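Local coordinates for mandelate racemase / muconate lactonizing enzyme family protein (Agrobacterium tumefaciens, PDB 4DXK), which is a mandelate racemase-subgroup member of the enolase superfamily that probably uses a bound metal ion to stabilise the enolate formed on proton abstraction next to a substrate carboxylate, at the interface of chains A and B. Coordinates in Å, arbitrary orientation; residue numbers count along the deposited sequence, not the author numbering. Chains: chain A/B, Mandelate racemase / muconate lactonizing enzyme family protein.

The interface of chains A and B. Residues chain A 107-108, 111, 335, 337; chain B 60-62, 66.
The side-chain amide of A:Asn335 meets the carboxylate of B:Asp62 edge-on, while A:Leu107, of its own chain, covers one amide face, CB of A:Leu107 sitting 3.5 Å from CG of A:Asn335. At the nitrogen edge, ND2 of A:Asn335 donates to OD2 of B:Asp62 at 2.9 Å, close to the amide plane and onto the oxygen's anti lone pair, the one facing away from OD1. Amide and carboxylate planes are turned 58° apart. Water 2 bridges the other end of the amide, 2.8 Å from OD1 of A:Asn335, to the same OD2. Both ends of the amide are thereby tied to that oxygen, directly through ND2 and by water through OD1; the N-H bond to a carboxylate supports the modelled amide orientation. With CG of A:Asn335 anti to the backbone N (chi1 165°), the amide projects from the end of helix 323-335 towards chain B.

Against the carboxylate, CA of A:Gly108 comes in obliquely from one side at the OD2 end, 3.4 Å from OD2 of B:Asp62, and A:Pro337 stands farther off on the opposite side. The carbonyl of A:Gly108 also takes the backbone N-H of B:Asp62, 3.1 Å from N to O, nearly straight and in the carbonyl plane. B:Asp62 is thus gripped through main chain and side chain at the start of helix 61-68. Behind it, OG of A:Ser111 donates to the backbone O of A:Asn335 at 2.7 Å, fastening the A-side loop to the helix end.

Farther along, the extended B:Gln66 runs past A:Pro337 in the opposite direction. CB of A:Pro337 rests over the amide face near OE1, 3.7 Å away, while NE2 reaches the backbone O of A:Pro337 through water 1.

Repeated with the chains exchanged, this small, largely polar patch helps join two subunits of the deposited octamer; whether the protein pairs this way in solution the structure alone does not show.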
loop_
_atom_site.group_PDB
_atom_site.type_symbol
_atom_site.label_atom_id
_atom_site.label_comp_id
_atom_site.label_asym_id
_atom_site.label_seq_id
_atom_site.Cartn_x
_atom_site.Cartn_y
_atom_site.Cartn_z
ATOM N N LEU A 107 13.571 -28.043 -24.240
ATOM C CA LEU A 107 13.121 -26.886 -23.471
ATOM C C LEU A 107 12.560 -25.754 -24.338
ATOM O O LEU A 107 11.901 -24.850 -23.812
ATOM C CB LEU A 107 14.249 -26.349 -22.583
ATOM C CG LEU A 107 14.743 -27.296 -21.493
ATOM C CD1 LEU A 107 15.989 -26.729 -20.839
ATOM C CD2 LEU A 107 13.664 -27.577 -20.465
ATOM N N GLY A 108 12.816 -25.788 -25.643
ATOM C CA GLY A 108 12.405 -24.723 -26.549
ATOM C C GLY A 108 13.488 -24.242 -27.496
ATOM O O GLY A 108 13.293 -23.266 -28.239
ATOM N N SER A 111 18.816 -21.203 -27.660
ATOM C CA SER A 111 18.771 -19.766 -27.871
ATOM C C SER A 111 20.169 -19.180 -28.019
ATOM O O SER A 111 20.344 -18.123 -28.626
ATOM C CB SER A 111 17.983 -19.101 -26.755
ATOM O OG SER A 111 16.679 -19.661 -26.691
ATOM N N ASN A 335 19.055 -22.623 -23.351
ATOM C CA ASN A 335 17.694 -22.379 -23.801
ATOM C C ASN A 335 17.094 -21.057 -23.312
ATOM O O ASN A 335 16.533 -20.297 -24.091
ATOM C CB ASN A 335 16.755 -23.511 -23.387
ATOM C CG ASN A 335 15.316 -23.112 -23.522
ATOM O OD1 ASN A 335 14.656 -22.780 -22.522
ATOM N ND2 ASN A 335 14.835 -23.055 -24.751
ATOM N N PRO A 337 16.094 -17.567 -22.635
ATOM C CA PRO A 337 16.624 -16.315 -23.184
ATOM C C PRO A 337 17.227 -15.392 -22.131
ATOM O O PRO A 337 18.165 -14.654 -22.431
ATOM C CB PRO A 337 15.398 -15.683 -23.857
ATOM C CG PRO A 337 14.605 -16.878 -24.303
ATOM C CD PRO A 337 14.743 -17.860 -23.151
ATOM N N GLN B 60 14.946 -23.292 -33.167
ATOM C CA GLN B 60 15.271 -22.316 -32.118
ATOM C C GLN B 60 14.031 -21.492 -31.808
ATOM O O GLN B 60 13.959 -20.304 -32.126
ATOM C CB GLN B 60 16.426 -21.422 -32.561
ATOM C CG GLN B 60 17.730 -22.183 -32.810
ATOM C CD GLN B 60 18.840 -21.276 -33.259
ATOM O OE1 GLN B 60 18.839 -20.795 -34.389
ATOM N NE2 GLN B 60 19.787 -21.005 -32.370
ATOM N N ILE B 61 13.025 -22.139 -31.223
ATOM C CA ILE B 61 11.695 -21.544 -31.110
ATOM C C ILE B 61 11.666 -20.325 -30.194
ATOM O O ILE B 61 11.164 -19.265 -30.568
ATOM C CB ILE B 61 10.633 -22.584 -30.685
ATOM C CG1 ILE B 61 10.557 -23.710 -31.720
ATOM C CG2 ILE B 61 9.263 -21.924 -30.509
ATOM C CD1 ILE B 61 9.451 -24.730 -31.448
ATOM N N ASP B 62 12.217 -20.468 -28.995
ATOM C CA ASP B 62 12.260 -19.349 -28.057
ATOM C C ASP B 62 13.031 -18.171 -28.643
ATOM O O ASP B 62 12.638 -17.012 -28.469
ATOM C CB ASP B 62 12.883 -19.780 -26.730
ATOM C CG ASP B 62 11.918 -20.564 -25.870
ATOM O OD1 ASP B 62 10.733 -20.170 -25.768
ATOM O OD2 ASP B 62 12.336 -21.585 -25.291
ATOM N N GLN B 66 11.602 -14.355 -29.621
ATOM C CA GLN B 66 12.280 -13.148 -29.167
ATOM C C GLN B 66 12.622 -12.240 -30.345
ATOM O O GLN B 66 12.429 -11.014 -30.279
ATOM C CB GLN B 66 13.551 -13.551 -28.422
ATOM C CG GLN B 66 14.283 -12.448 -27.661
ATOM C CD GLN B 66 15.544 -12.987 -26.999
ATOM O OE1 GLN B 66 15.891 -14.158 -27.173
ATOM N NE2 GLN B 66 16.233 -12.141 -26.247
HETATM O O HOH W 1 18.486 -12.889 -24.502
HETATM O O HOH W 2 12.222 -21.466 -22.504
#